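Long-range contact in inorganic pyrophosphatase (Shewanella sp. AS-11, PDB 6LL8), which probably hydrolyses diphosphate to two phosphates, using divalent metal ions such as manganese: residues L252-V265 with G284-V298. Numbering follows the deposited sequence. Where two conformers were deposited one is given.
Sequences LLTDIMKEGSEMLV and GRVWLDGVLSRKKQV. With 2PN (imidodiphosphoric acid), chain I.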
loop_
_atom_site.group_PDB
_atom_site.type_symbol
_atom_site.label_atom_id
_atom_site.label_comp_id
_atom_site.label_asym_id
_atom_site.label_seq_id
_atom_site.Cartn_x
_atom_site.Cartn_y
_atom_site.Cartn_z
ATOM N N LEU A 252 -12.744 -0.343 -4.041
ATOM C CA LEU A 252 -13.141 -1.069 -2.830
ATOM C C LEU A 252 -13.510 -0.101 -1.736
ATOM O O LEU A 252 -12.684 0.726 -1.326
ATOM C CB LEU A 252 -11.963 -1.921 -2.348
ATOM C CG LEU A 252 -11.527 -3.055 -3.267
ATOM C CD1 LEU A 252 -10.065 -3.385 -3.012
ATOM C CD2 LEU A 252 -12.399 -4.283 -3.051
ATOM N N LEU A 253 -14.744 -0.184 -1.278
ATOM C CA LEU A 253 -15.205 0.571 -0.090
ATOM C C LEU A 253 -15.191 -0.465 1.039
ATOM O O LEU A 253 -16.025 -1.380 1.075
ATOM C CB LEU A 253 -16.603 1.142 -0.327
ATOM C CG LEU A 253 -16.774 1.971 -1.591
ATOM C CD1 LEU A 253 -18.211 2.478 -1.679
ATOM C CD2 LEU A 253 -15.794 3.137 -1.637
ATOM N N THR A 254 -14.188 -0.389 1.895
ATOM C CA THR A 254 -13.849 -1.461 2.836
ATOM C C THR A 254 -14.224 -1.030 4.242
ATOM O O THR A 254 -13.714 -0.046 4.745
ATOM C CB THR A 254 -12.379 -1.811 2.737
ATOM O OG1 THR A 254 -12.103 -2.247 1.404
ATOM C CG2 THR A 254 -11.988 -2.862 3.744
ATOM N N ASP A 255 -15.115 -1.799 4.873
ATOM C CA ASP A 255 -15.550 -1.561 6.255
ATOM C C ASP A 255 -14.720 -2.465 7.147
ATOM O O ASP A 255 -14.848 -3.697 7.073
ATOM C CB ASP A 255 -17.046 -1.848 6.335
ATOM C CG ASP A 255 -17.657 -1.536 7.676
ATOM O OD1 ASP A 255 -17.043 -1.920 8.677
ATOM O OD2 ASP A 255 -18.733 -0.833 7.688
ATOM N N ILE A 256 -13.868 -1.864 7.961
ATOM C CA ILE A 256 -12.932 -2.654 8.784
ATOM C C ILE A 256 -13.612 -3.278 9.993
ATOM O O ILE A 256 -13.007 -4.152 10.607
ATOM C CB ILE A 256 -11.691 -1.870 9.173
ATOM C CG1 ILE A 256 -11.966 -0.792 10.210
ATOM C CG2 ILE A 256 -10.989 -1.343 7.936
ATOM C CD1 ILE A 256 -10.863 -0.588 11.198
ATOM N N MET A 257 -14.820 -2.864 10.307
ATOM C CA MET A 257 -15.542 -3.486 11.437
ATOM C C MET A 257 -16.428 -4.635 10.917
ATOM O O MET A 257 -16.387 -5.688 11.567
ATOM C CB MET A 257 -16.316 -2.423 12.232
ATOM C CG MET A 257 -15.439 -1.197 12.630
ATOM S SD MET A 257 -13.997 -1.523 13.732
ATOM C CE MET A 257 -14.880 -2.064 15.191
ATOM N N LYS A 258 -17.151 -4.488 9.821
ATOM C CA LYS A 258 -17.879 -5.600 9.143
ATOM C C LYS A 258 -16.874 -6.599 8.566
ATOM O O LYS A 258 -17.242 -7.743 8.262
ATOM C CB LYS A 258 -18.735 -5.101 7.958
ATOM C CG LYS A 258 -19.935 -4.230 8.316
ATOM C CD LYS A 258 -20.616 -3.629 7.073
ATOM C CE LYS A 258 -21.739 -2.680 7.440
ATOM N NZ LYS A 258 -21.311 -1.682 8.460
ATOM N N GLU A 259 -15.665 -6.125 8.297
ATOM C CA GLU A 259 -14.612 -6.906 7.623
ATOM C C GLU A 259 -15.104 -7.385 6.259
ATOM O O GLU A 259 -15.008 -8.576 5.923
ATOM C CB GLU A 259 -14.118 -8.055 8.486
ATOM C CG GLU A 259 -13.545 -7.586 9.813
ATOM C CD GLU A 259 -12.882 -8.624 10.684
ATOM O OE1 GLU A 259 -12.628 -9.711 10.184
ATOM O OE2 GLU A 259 -12.712 -8.351 11.883
ATOM N N GLY A 260 -15.537 -6.468 5.429
ATOM C CA GLY A 260 -15.907 -6.766 4.042
ATOM C C GLY A 260 -15.855 -5.513 3.206
ATOM O O GLY A 260 -15.642 -4.401 3.751
ATOM N N SER A 261 -16.021 -5.675 1.901
ATOM C CA SER A 261 -15.899 -4.542 0.967
ATOM C C SER A 261 -17.053 -4.533 -0.009
ATOM O O SER A 261 -17.406 -5.596 -0.541
ATOM C CB SER A 261 -14.599 -4.626 0.175
ATOM O OG SER A 261 -13.449 -4.559 1.005
ATOM N N GLU A 262 -17.524 -3.336 -0.339
ATOM C CA GLU A 262 -18.352 -3.166 -1.537
ATOM C C GLU A 262 -17.418 -2.758 -2.664
ATOM O O GLU A 262 -16.708 -1.752 -2.499
ATOM C CB GLU A 262 -19.431 -2.121 -1.289
ATOM C CG GLU A 262 -20.339 -1.996 -2.492
ATOM C CD GLU A 262 -21.531 -1.105 -2.335
ATOM O OE1 GLU A 262 -21.334 0.003 -1.888
ATOM O OE2 GLU A 262 -22.617 -1.528 -2.723
ATOM N N MET A 263 -17.451 -3.457 -3.767
ATOM C CA MET A 263 -16.635 -3.096 -4.918
ATOM C C MET A 263 -17.493 -2.416 -5.957
ATOM O O MET A 263 -18.508 -2.959 -6.375
ATOM C CB MET A 263 -15.973 -4.326 -5.527
ATOM C CG MET A 263 -15.020 -4.004 -6.662
ATOM S SD MET A 263 -14.367 -5.459 -7.505
ATOM C CE MET A 263 -13.012 -5.861 -6.404
ATOM N N LEU A 264 -17.079 -1.233 -6.366
ATOM C CA LEU A 264 -17.656 -0.486 -7.497
ATOM C C LEU A 264 -16.834 -0.858 -8.728
ATOM O O LEU A 264 -15.585 -0.813 -8.647
ATOM C CB LEU A 264 -17.620 1.017 -7.242
ATOM C CG LEU A 264 -18.186 1.502 -5.911
ATOM C CD1 LEU A 264 -18.102 3.019 -5.809
ATOM C CD2 LEU A 264 -19.591 1.020 -5.680
ATOM N N VAL A 265 -17.478 -1.177 -9.850
ATOM C CA VAL A 265 -16.790 -1.749 -11.015
ATOM C C VAL A 265 -17.212 -1.011 -12.273
ATOM O O VAL A 265 -18.428 -0.961 -12.579
ATOM C CB VAL A 265 -17.137 -3.244 -11.155
ATOM C CG1 VAL A 265 -16.468 -3.857 -12.382
ATOM C CG2 VAL A 265 -16.796 -4.026 -9.891
ATOM N N GLY A 284 -23.101 -2.524 -11.437
ATOM C CA GLY A 284 -21.742 -2.058 -11.154
ATOM C C GLY A 284 -21.323 -2.126 -9.700
ATOM O O GLY A 284 -20.262 -1.582 -9.391
ATOM N N ARG A 285 -22.047 -2.836 -8.863
ATOM C CA ARG A 285 -21.661 -2.976 -7.449
ATOM C C ARG A 285 -21.729 -4.433 -7.057
ATOM O O ARG A 285 -22.645 -5.180 -7.505
ATOM C CB ARG A 285 -22.597 -2.176 -6.545
ATOM C CG ARG A 285 -22.738 -0.721 -6.952
ATOM C CD ARG A 285 -23.519 0.003 -5.894
ATOM N NE ARG A 285 -23.770 1.372 -6.282
ATOM C CZ ARG A 285 -24.633 2.182 -5.692
ATOM N NH1 ARG A 285 -25.342 1.768 -4.659
ATOM N NH2 ARG A 285 -24.803 3.410 -6.153
ATOM N N VAL A 286 -20.840 -4.833 -6.162
ATOM C CA VAL A 286 -20.913 -6.192 -5.582
ATOM C C VAL A 286 -20.413 -6.125 -4.143
ATOM O O VAL A 286 -19.369 -5.501 -3.873
ATOM C CB VAL A 286 -20.160 -7.240 -6.431
ATOM C CG1 VAL A 286 -18.676 -6.953 -6.573
ATOM C CG2 VAL A 286 -20.377 -8.649 -5.888
ATOM N N TRP A 287 -21.078 -6.800 -3.239
ATOM C CA TRP A 287 -20.639 -6.940 -1.837
ATOM C C TRP A 287 -19.793 -8.185 -1.721
ATOM O O TRP A 287 -20.210 -9.292 -2.131
ATOM C CB TRP A 287 -21.828 -7.024 -0.878
ATOM C CG TRP A 287 -21.388 -7.247 0.527
ATOM C CD1 TRP A 287 -21.505 -8.411 1.230
ATOM C CD2 TRP A 287 -20.630 -6.358 1.367
ATOM N NE1 TRP A 287 -20.927 -8.283 2.458
ATOM C CE2 TRP A 287 -20.412 -7.023 2.595
ATOM C CE3 TRP A 287 -20.210 -5.033 1.245
ATOM C CZ2 TRP A 287 -19.718 -6.444 3.651
ATOM C CZ3 TRP A 287 -19.531 -4.453 2.303
ATOM C CH2 TRP A 287 -19.284 -5.148 3.491
ATOM N N LEU A 288 -18.586 -7.992 -1.208
ATOM C CA LEU A 288 -17.569 -9.045 -1.045
ATOM C C LEU A 288 -17.347 -9.246 0.446
ATOM O O LEU A 288 -16.477 -8.629 1.066
ATOM C CB LEU A 288 -16.280 -8.680 -1.773
ATOM C CG LEU A 288 -16.446 -8.405 -3.273
ATOM C CD1 LEU A 288 -15.127 -7.916 -3.845
ATOM C CD2 LEU A 288 -16.946 -9.627 -4.020
ATOM N N ASP A 289 -18.131 -10.132 1.028
ATOM C CA ASP A 289 -18.023 -10.481 2.452
ATOM C C ASP A 289 -16.590 -10.943 2.736
ATOM O O ASP A 289 -16.041 -11.723 1.950
ATOM C CB ASP A 289 -19.033 -11.571 2.777
ATOM C CG ASP A 289 -18.952 -12.042 4.199
ATOM O OD1 ASP A 289 -19.440 -11.318 5.032
ATOM O OD2 ASP A 289 -18.304 -13.116 4.427
ATOM N N GLY A 290 -16.027 -10.509 3.866
ATOM C CA GLY A 290 -14.718 -10.982 4.318
ATOM C C GLY A 290 -13.552 -10.311 3.618
ATOM O O GLY A 290 -12.413 -10.541 4.054
ATOM N N VAL A 291 -13.771 -9.499 2.588
ATOM C CA VAL A 291 -12.645 -8.946 1.817
ATOM C C VAL A 291 -12.144 -7.679 2.476
ATOM O O VAL A 291 -12.847 -6.648 2.550
ATOM C CB VAL A 291 -13.031 -8.745 0.354
ATOM C CG1 VAL A 291 -11.951 -7.973 -0.378
ATOM C CG2 VAL A 291 -13.279 -10.083 -0.291
ATOM N N LEU A 292 -10.908 -7.777 2.952
ATOM C CA LEU A 292 -10.131 -6.630 3.467
ATOM C C LEU A 292 -8.922 -6.336 2.582
ATOM O O LEU A 292 -8.521 -5.171 2.515
ATOM C CB LEU A 292 -9.655 -6.878 4.909
ATOM C CG LEU A 292 -10.735 -6.870 5.981
ATOM C CD1 LEU A 292 -10.160 -7.348 7.319
ATOM C CD2 LEU A 292 -11.358 -5.491 6.141
ATOM N N SER A 293 -8.260 -7.364 2.075
ATOM C CA SER A 293 -6.914 -7.260 1.485
ATOM C C SER A 293 -6.948 -7.224 -0.043
ATOM O O SER A 293 -7.391 -8.208 -0.679
ATOM C CB SER A 293 -6.099 -8.433 1.908
ATOM O OG SER A 293 -4.873 -8.479 1.195
ATOM N N ARG A 294 -6.431 -6.161 -0.627
ATOM C CA ARG A 294 -6.294 -6.112 -2.090
ATOM C C ARG A 294 -5.271 -7.140 -2.554
ATOM O O ARG A 294 -5.554 -7.933 -3.470
ATOM C CB ARG A 294 -5.982 -4.674 -2.505
ATOM C CG ARG A 294 -5.729 -4.479 -3.999
ATOM C CD ARG A 294 -5.665 -3.028 -4.421
ATOM N NE ARG A 294 -4.747 -2.287 -3.600
ATOM C CZ ARG A 294 -4.821 -0.994 -3.305
ATOM N NH1 ARG A 294 -5.614 -0.181 -3.982
ATOM N NH2 ARG A 294 -4.085 -0.513 -2.318
ATOM N N LYS A 295 -4.084 -7.182 -1.948
ATOM C CA LYS A 295 -3.027 -8.087 -2.452
ATOM C C LYS A 295 -3.438 -9.561 -2.323
ATOM O O LYS A 295 -2.997 -10.351 -3.148
ATOM C CB LYS A 295 -1.673 -7.871 -1.761
ATOM C CG LYS A 295 -1.607 -8.342 -0.317
ATOM C CD LYS A 295 -0.199 -8.279 0.299
ATOM C CE LYS A 295 0.422 -6.905 0.346
ATOM N NZ LYS A 295 -0.383 -5.948 1.149
ATOM N N LYS A 296 -4.231 -9.932 -1.317
ATOM C CA LYS A 296 -4.482 -11.363 -1.060
ATOM C C LYS A 296 -5.842 -11.800 -1.563
ATOM O O LYS A 296 -5.987 -12.942 -2.006
ATOM C CB LYS A 296 -4.307 -11.671 0.420
ATOM C CG LYS A 296 -4.360 -13.118 0.807
ATOM C CD LYS A 296 -4.005 -13.338 2.256
ATOM C CE LYS A 296 -4.205 -14.755 2.746
ATOM N NZ LYS A 296 -3.343 -15.703 2.038
ATOM N N GLN A 297 -6.846 -10.941 -1.495
ATOM C CA GLN A 297 -8.241 -11.330 -1.747
ATOM C C GLN A 297 -8.800 -10.741 -3.029
ATOM O O GLN A 297 -9.876 -11.161 -3.440
ATOM C CB GLN A 297 -9.126 -10.975 -0.569
ATOM C CG GLN A 297 -8.729 -11.699 0.723
ATOM C CD GLN A 297 -9.530 -11.186 1.883
ATOM O OE1 GLN A 297 -9.348 -10.058 2.350
ATOM N NE2 GLN A 297 -10.473 -11.986 2.343
ATOM N N VAL A 298 -8.163 -9.755 -3.624
ATOM C CA VAL A 298 -8.699 -9.075 -4.820
ATOM C C VAL A 298 -7.822 -9.378 -6.025
ATOM O O VAL A 298 -8.321 -9.837 -7.058
ATOM C CB VAL A 298 -8.854 -7.573 -4.556
ATOM C CG1 VAL A 298 -9.257 -6.813 -5.805
ATOM C CG2 VAL A 298 -9.857 -7.318 -3.449
HETATM P P1 2PN I . -0.159 -2.467 0.548
HETATM O O1 2PN I . 0.600 -1.461 -0.312
HETATM O O2 2PN I . -1.175 -1.806 1.442
HETATM O O3 2PN I . 0.799 -3.356 1.318
HETATM N N1 2PN I . -0.974 -3.451 -0.489
HETATM P P2 2PN I . -2.561 -3.674 -0.881
HETATM O O4 2PN I . -2.592 -3.577 -2.403
HETATM O O5 2PN I . -3.368 -2.562 -0.247
HETATM O O6 2PN I . -2.964 -5.045 -0.393
HETATM O O HOH W 1 -17.872 -9.058 5.595
HETATM O O HOH W 2 -24.929 -0.331 -2.673
#
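Ser261 and Leu288 form an antiparallel hydrogen-bonded pair that joins the edge strand 285-289 to strand 260-267 within the mixed sheet of the DHHA2 domain. Leu288 O takes Ser261 N on one face of its plane and Val291 N, from the type II turn, on the other. With OG beside the backbone N (chi1 -62°), the Ser261 hydroxyl donates to Val291 O at 2.7 Å, from above the carbonyl plane, and accepts from Thr254 OG1. An alanine here would probably leave Val291 O without its hydroxyl donor and rob Thr254 OG1 of the acceptor for its proton.

The tight part is largely apolar. Flexible Met263, bent at its end, brings CE to 3.9 Å from Leu288 CD1 and equally near Val298 CG1, while helix 272-277 also covers it. Leu252 meets Val298 tip to tip, and the side chains of Thr254 and Leu292 cross at about a right angle, CG2 to CD2 3.6 Å. On the other face of the sheet the broad indole of Trp287, though exposed, packs closely on the strand, with Ser261 O 3.3 Å above one ring face near the rim; Gly260 suits its place because a CB would run into CZ2. Lys258 CD comes near Trp287 CH2.

Looser is the partly exposed end beyond Trp287, where a water bridges Glu262 OE2 and Arg285 NH1, while Glu262 OE1 and Arg285 NE form salt bridges with Lys230 and Glu234.

Ser293 N-caps helix 294-307, accepting from Lys296 N. From the first turn, Arg294 NE donates almost straight (174°) to imidodiphosphate O4 at 2.8 Å, and Lys295 N and NZ both reach O6. The Ser261 hydroxyl thus fixes the connecting loop, and apolar contacts seat the helix that presents cationic groups to the anionic ligand.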